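Local coordinates for hypothetical protein, similar to alpha-acetolactate decarboxylase (Staphylococcus aureus subsp. aureus, PDB 1XV2), which probably catalyses the decarboxylation of alpha-acetolactate to acetoin, as a zinc-binding member of the alpha-acetolactate decarboxylase family, at residues 44-49 / 56-61; 119-124 / 191-196; 123-128 / 146-151; 152-157 / 177-182. One frame throughout, in Å; residues are numbered along the deposited sequence.

In the fold
Contacts 2, 3 and 4 lie in one curled antiparallel sheet, whereas contact 1 is a hairpin of a separate mixed sheet. Strand 120-127 pairs with 187-195 in contact 2 and with 148-151 in contact 3, and H123 and M124 serve both. Contact 4, its centre about 8 Å from that of contact 2, holds the zinc ligand H178. The two sheets meet near the metal: E48 OE2 of contact 1 forms a salt bridge with R127 NE of contact 3 at 2.9 Å, and V49 O accepts a hydrogen bond from H178 ND1, also at 2.9 Å. The side chains of E48 and R127 each come within about 4 Å of the zinc, whereas contact 2 lies farther off.

Contact 1: residues 44-49 / 56-61; sequences GSDGEV and AYHANE
The imidazole of H58 has the carbonyl of D46 at its edge, close to the ring plane, and a water that links D46 OD2 to N60 ND2 also lies in that plane. Over one face, displaced toward the rim, sits N60 N. The D46 side chain crosses that of H58 at about a right angle, its carboxylate turned 63° from the ring, with OD2 3.3 Å from H58 CE1. H58 places CG anti to its backbone N, which carries NE2 across to D46 O for a short hydrogen bond of 2.7 Å (158°); the donor approaches from above the carbonyl plane. G47 CA packs against H58 NE2 at 3.4 Å, where a side chain would collide. S45 and D46 both face L42 in a G1 beta bulge. From E48 onward the backbones form an antiparallel hairpin: E48 N donates to A59 O at 2.9 Å, and A59 N returns a bond to E48 O at 3.0 Å. The E48 side chain bends away from A59, and its OE2 is held by R127 and M129 near the zinc. D46 OD1 and E61 OE2, 4.0 Å apart, share a bridging water, and A131 N binds E61 OE2. The bond to D46 O requires a proton on H58 NE2, while the two close carboxylates could raise each other's pKa, an effect that water and the A131 amide would soften.

Contact 2: residues 119-124 / 191-196; sequences GTFKHM and LDFEVD
Backbone hydrogen bonds join the antiparallel strands 120-127 and 187-195 around a classic beta bulge. K122 and H123 both face E194, whose carbonyl O receives a straight bond from H123 N at 3.2 Å (170°), lying on a lone pair, and a weak, bent one from K122 N. E194 N donates back to H123 O at 2.8 Å, and beyond the bulge D196 N reaches T120 O at 2.9 Å from above its carbonyl plane.

Apolar contacts gather on the face of F121, M124 and F193. F193, with CG in the crowded position between N and the carbonyl carbon (chi1 70°), crosses F121 obliquely, F121 CD1 lying 3.9 Å from F193 CD1. V195 CG1 touches F121 CE1 at 3.6 Å. The selenomethionine M124 folds at chi2 and chi3, so that CE lies over a face of the F121 ring and also meets F193 CB. I158 of strand 154-163 and V98 of helix 95-105 extend this packing.

Polar side chains occupy the face of H123 and E194. The aliphatic part of K122 runs across E194, with CB 3.5 Å from OE1, but NZ stays 4.6 Å from that oxygen, too far for a salt bridge; it hydrogen-bonds Q92 and is linked to E194 OE2 through a water whose bond to the carboxylate is weak. Another water joins H123 NE2 to D192 OD2. The bulge thus turns two successive N-H groups onto one carbonyl, while the nearby carboxylates, linked through water, would probably favour positive charge on K122 and perhaps on H123.

Contact 3: residues 123-128 / 146-151; sequences HMHVRM and QPEEKR
Strands 123-127 and 148-151 run antiparallel, their axes 4.7 Å apart at closest approach and 167° between directions. Paired bonds tie M124 to R151 and V126 to E149, the straightest running from V126 N to E149 O at 3.1 Å (177°). H125 with K150 and R127 with E148 form the alternating non-hydrogen-bonded pairs. Past the strand ends, M128 N continues the ladder to P147 O, and the proline's CD packs against M128 O.

On the face of H125 and E148, the histidine extends with CG anti to its backbone N and donates from NE2 to E148 OE1, a short bond of 2.6 Å bent to 143°. The oxygen lies in the ring plane, although NE2 meets it from above the carboxylate plane. K150 runs alongside and lays CE over one face of the imidazole, 3.8 Å from the ring centroid, a CH-pi contact; its CD reaches the edge of the H123 ring.

The pairing places 148-151 beside strand 120-127 in the curled antiparallel sheet, whose next strand on the other side, 187-195, carries the zinc ligand H189. R127, bent at chi2, sends NH1 to a lone pair of Q146 OE1 at 2.7 Å, with guanidinium and amide nearly perpendicular. Q146 NE2 in turn donates to E148 OE2 at 3.2 Å, so one amide links arginine and glutamate. A236 O takes a further bond from R127 NH1. On the opposite face, R151 NH2 forms a salt bridge with E149 OE2 at 3.0 Å, and the selenomethionine M128 brings CE toward E149 OE1.

Contact 4: residues 152-157 / 177-182; sequences QDIRGA and IHFADD. With ZN (zinc ion), chain E.
F179 leaves its backbone with CG anti to N (chi1 177°) and turns its ring along strand 154-157. CB and CG pass A157 O, CD1 approaches that oxygen to 3.2 Å, and CE1 lies 3.4 Å from A157 N. At the tip, CZ rests 3.6 Å from G156 CA, while CE2 meets I154 CD1, which comes in at the ring edge, tip to tip. Glycine at 156 gives the ring its room, since a CB there would run into CZ and A180 O.

Beside it the backbones pair: A157 N donates to A180 O and A180 N to A157 O, and D182 N closes the end on a lone pair of R155 O at 2.9 Å. The extended R155 chain crosses D182 obliquely, with OD2 over one face of the guanidinium and 3.4 Å from NE. This salt bridge is purely electrostatic, as no N-H points at the oxygen; Y118 OH hydrogen-bonds both groups.

One residue before F179, H178 turns its ring away from the pairing and binds zinc through NE2 at 2.2 Å. Its ND1 donates to V49 O, which, with the zinc bond, helps fix the ring's rotation and probably makes NE2 a better donor to the metal. Strand 174-181 of this antiparallel hairpin thus supplies two of the three zinc histidines, H178 and H176; H189 and three waters complete the site.

Contact 1: residues 44-49 / 56-61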
# COMPACT_ATOMS: atom_id res chain seq x y z
N GLY A 44 7.47 21.30 -0.19
CA GLY A 44 7.03 22.04 -1.36
C GLY A 44 7.41 21.32 -2.64
O GLY A 44 7.30 21.87 -3.74
N SER A 45 7.85 20.07 -2.47
CA SER A 45 8.30 19.23 -3.58
C SER A 45 9.49 19.92 -4.22
O SER A 45 9.63 19.97 -5.45
CB SER A 45 7.20 19.02 -4.62
OG SER A 45 7.59 18.03 -5.56
N ASP A 46 10.35 20.47 -3.37
CA ASP A 46 11.53 21.17 -3.84
C ASP A 46 12.65 20.25 -4.30
O ASP A 46 13.27 19.55 -3.50
CB ASP A 46 12.06 22.11 -2.74
CG ASP A 46 13.40 22.73 -3.10
OD1 ASP A 46 13.56 23.18 -4.25
OD2 ASP A 46 14.29 22.76 -2.22
N GLY A 47 12.89 20.25 -5.61
CA GLY A 47 13.96 19.46 -6.16
C GLY A 47 13.84 17.95 -6.17
O GLY A 47 12.75 17.38 -6.07
N GLU A 48 14.99 17.31 -6.26
CA GLU A 48 15.09 15.87 -6.34
C GLU A 48 16.05 15.32 -5.31
O GLU A 48 17.22 15.70 -5.28
CB GLU A 48 15.58 15.47 -7.73
CG GLU A 48 14.84 16.15 -8.87
CD GLU A 48 13.39 15.73 -8.94
OE1 GLU A 48 13.04 14.71 -8.30
OE2 GLU A 48 12.60 16.40 -9.65
N VAL A 49 15.57 14.41 -4.46
CA VAL A 49 16.43 13.80 -3.46
C VAL A 49 16.88 12.43 -3.94
O VAL A 49 16.07 11.64 -4.43
CB VAL A 49 15.70 13.63 -2.11
CG1 VAL A 49 16.61 12.93 -1.11
CG2 VAL A 49 15.26 14.98 -1.58
N ALA A 56 22.57 11.60 1.51
CA ALA A 56 21.39 12.22 0.92
C ALA A 56 21.79 13.43 0.09
O ALA A 56 22.33 14.39 0.62
CB ALA A 56 20.41 12.62 2.02
N TYR A 57 21.50 13.38 -1.20
CA TYR A 57 21.84 14.47 -2.11
C TYR A 57 20.60 15.20 -2.62
O TYR A 57 19.51 14.63 -2.69
CB TYR A 57 22.63 13.92 -3.30
CG TYR A 57 23.92 13.23 -2.90
CD1 TYR A 57 25.02 13.97 -2.47
CD2 TYR A 57 24.02 11.84 -2.92
CE1 TYR A 57 26.19 13.33 -2.05
CE2 TYR A 57 25.18 11.20 -2.51
CZ TYR A 57 26.26 11.95 -2.07
OH TYR A 57 27.41 11.33 -1.66
N HIS A 58 20.78 16.46 -2.99
CA HIS A 58 19.67 17.25 -3.50
C HIS A 58 20.03 18.08 -4.73
O HIS A 58 21.00 18.84 -4.72
CB HIS A 58 19.14 18.18 -2.41
CG HIS A 58 17.92 18.95 -2.81
ND1 HIS A 58 17.91 20.32 -2.93
CD2 HIS A 58 16.67 18.53 -3.11
CE1 HIS A 58 16.70 20.72 -3.29
NE2 HIS A 58 15.93 19.65 -3.41
N ALA A 59 19.24 17.91 -5.78
CA ALA A 59 19.44 18.64 -7.03
C ALA A 59 18.19 19.50 -7.22
O ALA A 59 17.08 18.97 -7.30
CB ALA A 59 19.60 17.67 -8.19
N ASN A 60 18.36 20.81 -7.28
CA ASN A 60 17.20 21.68 -7.44
C ASN A 60 17.07 22.31 -8.81
O ASN A 60 17.91 22.11 -9.70
CB ASN A 60 17.17 22.78 -6.37
CG ASN A 60 18.32 23.76 -6.49
OD1 ASN A 60 18.73 24.13 -7.59
ND2 ASN A 60 18.84 24.22 -5.35
N GLU A 61 16.00 23.08 -8.96
CA GLU A 61 15.65 23.79 -10.19
C GLU A 61 16.68 24.81 -10.65
O GLU A 61 16.59 25.32 -11.76
CB GLU A 61 14.31 24.50 -9.98
CG GLU A 61 14.36 25.50 -8.83
CD GLU A 61 13.00 25.94 -8.36
OE1 GLU A 61 12.23 26.48 -9.18
OE2 GLU A 61 12.69 25.75 -7.16
O HOH W 1 13.85 22.60 -7.14
O HOH W 2 14.44 25.32 -5.21
O HOH W 3 16.58 24.38 -3.05

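Contact 2: residues 119-124 / 191-196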
# COMPACT_ATOMS: atom_id res chain seq x y z
N GLY A 119 27.52 3.23 -13.82
CA GLY A 119 28.49 3.14 -14.89
C GLY A 119 28.47 4.39 -15.75
O GLY A 119 28.22 5.49 -15.26
N THR A 120 28.73 4.22 -17.05
CA THR A 120 28.72 5.34 -17.98
C THR A 120 27.43 5.37 -18.79
O THR A 120 26.90 4.34 -19.19
CB THR A 120 29.92 5.26 -18.94
OG1 THR A 120 29.91 4.00 -19.62
CG2 THR A 120 31.23 5.41 -18.18
N PHE A 121 26.92 6.57 -19.03
CA PHE A 121 25.69 6.74 -19.78
C PHE A 121 25.94 7.60 -21.00
O PHE A 121 26.44 8.72 -20.88
CB PHE A 121 24.62 7.39 -18.91
CG PHE A 121 24.20 6.54 -17.75
CD1 PHE A 121 23.16 5.63 -17.88
CD2 PHE A 121 24.87 6.63 -16.53
CE1 PHE A 121 22.79 4.81 -16.82
CE2 PHE A 121 24.50 5.81 -15.46
CZ PHE A 121 23.46 4.90 -15.60
N LYS A 122 25.59 7.08 -22.17
CA LYS A 122 25.77 7.82 -23.41
C LYS A 122 24.89 9.05 -23.39
O LYS A 122 25.27 10.11 -23.86
CB LYS A 122 25.39 6.95 -24.62
CG LYS A 122 26.10 5.61 -24.66
CD LYS A 122 25.83 4.88 -25.96
CE LYS A 122 26.44 5.62 -27.14
NZ LYS A 122 26.33 4.85 -28.41
N HIS A 123 23.69 8.89 -22.83
CA HIS A 123 22.74 9.98 -22.74
C HIS A 123 21.99 9.94 -21.40
O HIS A 123 21.64 8.87 -20.91
CB HIS A 123 21.75 9.88 -23.90
CG HIS A 123 20.67 10.92 -23.88
ND1 HIS A 123 20.94 12.27 -23.88
CD2 HIS A 123 19.32 10.81 -23.87
CE1 HIS A 123 19.80 12.95 -23.88
NE2 HIS A 123 18.80 12.08 -23.87
N MSE A 124 21.77 11.11 -20.82
CA MSE A 124 21.04 11.21 -19.55
C MSE A 124 20.14 12.43 -19.64
O MSE A 124 20.59 13.51 -20.03
CB MSE A 124 22.03 11.34 -18.38
CG MSE A 124 21.38 11.44 -16.99
SE MSE A 124 20.16 10.00 -16.54
CE MSE A 124 21.43 8.54 -16.41
N LEU A 191 14.09 11.07 -16.87
CA LEU A 191 13.01 11.06 -17.85
C LEU A 191 13.39 10.14 -19.00
O LEU A 191 12.53 9.54 -19.64
CB LEU A 191 12.77 12.47 -18.40
CG LEU A 191 12.25 13.54 -17.43
CD1 LEU A 191 12.09 14.86 -18.17
CD2 LEU A 191 10.92 13.09 -16.83
N ASP A 192 14.69 10.04 -19.25
CA ASP A 192 15.19 9.20 -20.33
C ASP A 192 16.70 9.04 -20.18
O ASP A 192 17.36 9.86 -19.54
CB ASP A 192 14.84 9.84 -21.68
CG ASP A 192 15.23 8.98 -22.87
OD1 ASP A 192 15.23 7.74 -22.75
OD2 ASP A 192 15.51 9.56 -23.94
N PHE A 193 17.23 7.96 -20.75
CA PHE A 193 18.67 7.71 -20.69
C PHE A 193 19.09 6.59 -21.64
O PHE A 193 18.27 5.81 -22.13
CB PHE A 193 19.08 7.35 -19.25
CG PHE A 193 18.60 6.00 -18.80
CD1 PHE A 193 19.42 4.89 -18.88
CD2 PHE A 193 17.31 5.85 -18.30
CE1 PHE A 193 18.97 3.63 -18.47
CE2 PHE A 193 16.84 4.60 -17.89
CZ PHE A 193 17.67 3.49 -17.98
N GLU A 194 20.39 6.54 -21.89
CA GLU A 194 20.97 5.52 -22.75
C GLU A 194 22.26 5.06 -22.09
O GLU A 194 23.17 5.86 -21.86
CB GLU A 194 21.26 6.08 -24.14
CG GLU A 194 22.01 5.12 -25.06
CD GLU A 194 22.08 5.62 -26.49
OE1 GLU A 194 22.55 6.76 -26.70
OE2 GLU A 194 21.68 4.87 -27.41
N VAL A 195 22.34 3.77 -21.76
CA VAL A 195 23.53 3.24 -21.12
C VAL A 195 24.66 2.95 -22.10
O VAL A 195 24.43 2.52 -23.22
CB VAL A 195 23.22 1.94 -20.35
CG1 VAL A 195 22.21 2.21 -19.25
CG2 VAL A 195 22.70 0.88 -21.32
N ASP A 196 25.89 3.22 -21.67
CA ASP A 196 27.06 2.93 -22.49
C ASP A 196 27.57 1.61 -21.95
O ASP A 196 27.55 0.59 -22.63
CB ASP A 196 28.14 4.00 -22.32
CG ASP A 196 29.34 3.76 -23.23
OD1 ASP A 196 29.77 2.60 -23.35
OD2 ASP A 196 29.86 4.74 -23.81
O HOH W 4 24.02 3.02 -27.97
O HOH W 5 15.62 12.53 -24.02

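Contact 3: residues 123-128 / 146-151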
# COMPACT_ATOMS: atom_id res chain seq x y z
N HIS A 123 23.69 8.89 -22.83
CA HIS A 123 22.74 9.98 -22.74
C HIS A 123 21.99 9.94 -21.40
O HIS A 123 21.64 8.87 -20.91
CB HIS A 123 21.75 9.88 -23.90
CG HIS A 123 20.67 10.92 -23.88
ND1 HIS A 123 20.94 12.27 -23.88
CD2 HIS A 123 19.32 10.81 -23.87
CE1 HIS A 123 19.80 12.95 -23.88
NE2 HIS A 123 18.80 12.08 -23.87
N MSE A 124 21.77 11.11 -20.82
CA MSE A 124 21.04 11.21 -19.55
C MSE A 124 20.14 12.43 -19.64
O MSE A 124 20.59 13.51 -20.03
CB MSE A 124 22.03 11.34 -18.38
CG MSE A 124 21.38 11.44 -16.99
SE MSE A 124 20.16 10.00 -16.54
CE MSE A 124 21.43 8.54 -16.41
N HIS A 125 18.87 12.25 -19.30
CA HIS A 125 17.89 13.32 -19.36
C HIS A 125 17.08 13.33 -18.06
O HIS A 125 16.38 12.37 -17.75
CB HIS A 125 16.96 13.08 -20.56
CG HIS A 125 15.89 14.12 -20.72
ND1 HIS A 125 14.99 14.09 -21.77
CD2 HIS A 125 15.58 15.21 -19.98
CE1 HIS A 125 14.16 15.12 -21.66
NE2 HIS A 125 14.50 15.81 -20.59
N VAL A 126 17.20 14.41 -17.29
CA VAL A 126 16.48 14.52 -16.02
C VAL A 126 15.74 15.84 -15.89
O VAL A 126 15.94 16.77 -16.67
CB VAL A 126 17.44 14.44 -14.81
CG1 VAL A 126 18.28 13.18 -14.87
CG2 VAL A 126 18.34 15.68 -14.77
N ARG A 127 14.88 15.91 -14.87
CA ARG A 127 14.16 17.13 -14.57
C ARG A 127 14.42 17.41 -13.10
O ARG A 127 14.77 16.50 -12.34
CB ARG A 127 12.65 16.98 -14.83
CG ARG A 127 11.90 15.96 -13.97
CD ARG A 127 11.48 16.52 -12.60
NE ARG A 127 10.81 15.50 -11.79
CZ ARG A 127 9.58 15.04 -12.00
NH1 ARG A 127 8.85 15.51 -13.00
NH2 ARG A 127 9.09 14.09 -11.22
N MSE A 128 14.29 18.67 -12.71
CA MSE A 128 14.48 19.06 -11.32
C MSE A 128 13.18 19.75 -10.94
O MSE A 128 12.94 20.90 -11.32
CB MSE A 128 15.66 20.02 -11.17
CG MSE A 128 17.00 19.44 -11.63
SE MSE A 128 17.35 19.74 -13.51
CE MSE A 128 18.16 21.50 -13.40
N GLN A 146 8.71 22.55 -15.06
CA GLN A 146 9.97 21.99 -14.59
C GLN A 146 11.13 22.20 -15.55
O GLN A 146 10.96 22.18 -16.77
CB GLN A 146 9.84 20.48 -14.36
CG GLN A 146 9.57 19.71 -15.64
CD GLN A 146 9.36 18.23 -15.41
OE1 GLN A 146 8.83 17.82 -14.38
NE2 GLN A 146 9.75 17.41 -16.38
N PRO A 147 12.33 22.41 -15.00
CA PRO A 147 13.48 22.59 -15.89
C PRO A 147 14.00 21.18 -16.17
O PRO A 147 13.76 20.25 -15.39
CB PRO A 147 14.44 23.42 -15.04
CG PRO A 147 14.17 22.92 -13.66
CD PRO A 147 12.66 22.83 -13.63
N GLU A 148 14.67 21.01 -17.30
CA GLU A 148 15.22 19.71 -17.68
C GLU A 148 16.64 19.92 -18.18
O GLU A 148 16.93 20.90 -18.87
CB GLU A 148 14.35 19.07 -18.77
CG GLU A 148 12.99 18.55 -18.27
CD GLU A 148 12.05 18.13 -19.40
OE1 GLU A 148 12.54 17.57 -20.41
OE2 GLU A 148 10.83 18.35 -19.27
N GLU A 149 17.53 19.00 -17.81
CA GLU A 149 18.92 19.10 -18.22
C GLU A 149 19.38 17.74 -18.74
O GLU A 149 19.08 16.70 -18.16
CB GLU A 149 19.79 19.53 -17.04
CG GLU A 149 20.89 20.53 -17.40
CD GLU A 149 21.87 20.78 -16.26
OE1 GLU A 149 21.42 21.04 -15.13
OE2 GLU A 149 23.10 20.71 -16.50
N LYS A 150 20.12 17.78 -19.85
CA LYS A 150 20.63 16.56 -20.47
C LYS A 150 22.15 16.57 -20.47
O LYS A 150 22.78 17.62 -20.53
CB LYS A 150 20.13 16.46 -21.91
CG LYS A 150 18.62 16.60 -22.06
CD LYS A 150 18.22 16.51 -23.53
CE LYS A 150 16.74 16.83 -23.72
NZ LYS A 150 16.38 16.87 -25.17
N ARG A 151 22.74 15.38 -20.42
CA ARG A 151 24.18 15.23 -20.44
C ARG A 151 24.52 14.06 -21.36
O ARG A 151 23.65 13.26 -21.70
CB ARG A 151 24.73 14.98 -19.04
CG ARG A 151 24.58 16.15 -18.08
CD ARG A 151 25.36 17.37 -18.54
NE ARG A 151 25.26 18.46 -17.58
CZ ARG A 151 25.89 18.50 -16.41
NH1 ARG A 151 26.69 17.51 -16.04
NH2 ARG A 151 25.71 19.54 -15.60

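Contact 4: residues 152-157 / 177-182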
# COMPACT_ATOMS: atom_id res chain seq x y z
N GLN A 152 25.79 13.95 -21.74
CA GLN A 152 26.24 12.88 -22.62
C GLN A 152 27.54 12.28 -22.09
O GLN A 152 28.41 13.00 -21.60
CB GLN A 152 26.48 13.41 -24.04
CG GLN A 152 25.28 14.13 -24.64
CD GLN A 152 25.63 14.82 -25.95
OE1 GLN A 152 24.77 15.45 -26.58
NE2 GLN A 152 26.88 14.70 -26.38
N ASP A 153 27.67 10.96 -22.19
CA ASP A 153 28.87 10.27 -21.74
C ASP A 153 29.23 10.70 -20.33
O ASP A 153 30.33 11.20 -20.07
CB ASP A 153 30.03 10.58 -22.70
CG ASP A 153 29.67 10.27 -24.15
OD1 ASP A 153 29.38 9.09 -24.45
OD2 ASP A 153 29.69 11.21 -24.97
N ILE A 154 28.29 10.51 -19.42
CA ILE A 154 28.47 10.89 -18.03
C ILE A 154 28.51 9.63 -17.16
O ILE A 154 27.82 8.65 -17.44
CB ILE A 154 27.32 11.81 -17.57
CG1 ILE A 154 27.60 12.38 -16.18
CG2 ILE A 154 26.01 11.04 -17.58
CD1 ILE A 154 26.60 13.44 -15.76
N ARG A 155 29.32 9.67 -16.11
CA ARG A 155 29.43 8.54 -15.20
C ARG A 155 28.68 8.86 -13.91
O ARG A 155 28.87 9.93 -13.31
CB ARG A 155 30.91 8.25 -14.92
CG ARG A 155 31.16 6.97 -14.15
CD ARG A 155 32.65 6.70 -14.05
NE ARG A 155 32.96 5.67 -13.06
CZ ARG A 155 34.19 5.36 -12.66
NH1 ARG A 155 35.23 6.00 -13.16
NH2 ARG A 155 34.37 4.41 -11.74
N GLY A 156 27.82 7.94 -13.49
CA GLY A 156 27.05 8.15 -12.28
C GLY A 156 26.22 6.93 -11.94
O GLY A 156 26.49 5.83 -12.40
N ALA A 157 25.19 7.14 -11.12
CA ALA A 157 24.34 6.04 -10.70
C ALA A 157 22.87 6.41 -10.72
O ALA A 157 22.49 7.52 -10.34
CB ALA A 157 24.74 5.57 -9.31
N ILE A 177 12.89 6.41 -11.05
CA ILE A 177 14.33 6.50 -10.82
C ILE A 177 14.92 7.90 -10.86
O ILE A 177 14.47 8.76 -11.61
CB ILE A 177 15.08 5.67 -11.88
CG1 ILE A 177 14.57 6.02 -13.27
CG2 ILE A 177 14.89 4.18 -11.61
CD1 ILE A 177 15.36 5.40 -14.41
N HIS A 178 15.94 8.10 -10.03
CA HIS A 178 16.65 9.37 -9.96
C HIS A 178 18.10 9.09 -10.30
O HIS A 178 18.55 7.95 -10.19
CB HIS A 178 16.56 9.98 -8.56
CG HIS A 178 15.22 10.57 -8.23
ND1 HIS A 178 14.97 11.24 -7.05
CD2 HIS A 178 14.06 10.60 -8.93
CE1 HIS A 178 13.72 11.66 -7.04
NE2 HIS A 178 13.15 11.28 -8.17
N PHE A 179 18.83 10.12 -10.69
CA PHE A 179 20.24 9.98 -11.06
C PHE A 179 21.13 10.96 -10.31
O PHE A 179 20.70 12.06 -9.94
CB PHE A 179 20.40 10.20 -12.57
CG PHE A 179 21.82 10.16 -13.05
CD1 PHE A 179 22.47 8.94 -13.24
CD2 PHE A 179 22.52 11.33 -13.30
CE1 PHE A 179 23.79 8.89 -13.69
CE2 PHE A 179 23.85 11.30 -13.75
CZ PHE A 179 24.48 10.07 -13.95
N ALA A 180 22.37 10.55 -10.08
CA ALA A 180 23.38 11.38 -9.43
C ALA A 180 24.71 11.00 -10.06
O ALA A 180 25.12 9.84 -10.03
CB ALA A 180 23.41 11.12 -7.92
N ASP A 181 25.39 11.99 -10.64
CA ASP A 181 26.67 11.73 -11.28
C ASP A 181 27.79 11.63 -10.25
O ASP A 181 27.69 12.19 -9.15
CB ASP A 181 26.98 12.82 -12.32
CG ASP A 181 27.48 14.12 -11.70
OD1 ASP A 181 27.06 14.47 -10.58
OD2 ASP A 181 28.30 14.81 -12.37
N ASP A 182 28.84 10.90 -10.60
CA ASP A 182 29.99 10.70 -9.73
C ASP A 182 30.54 12.01 -9.18
O ASP A 182 30.96 12.07 -8.02
CB ASP A 182 31.09 9.95 -10.48
CG ASP A 182 30.84 8.45 -10.53
OD1 ASP A 182 29.65 8.04 -10.58
OD2 ASP A 182 31.82 7.67 -10.54
ZN ZN E . 10.98 11.54 -8.76
O HOH W 6 30.62 12.31 -12.97
O HOH W 7 10.61 13.94 -8.64
O HOH W 8 8.61 12.33 -8.60
O HOH W 9 10.03 12.53 -6.70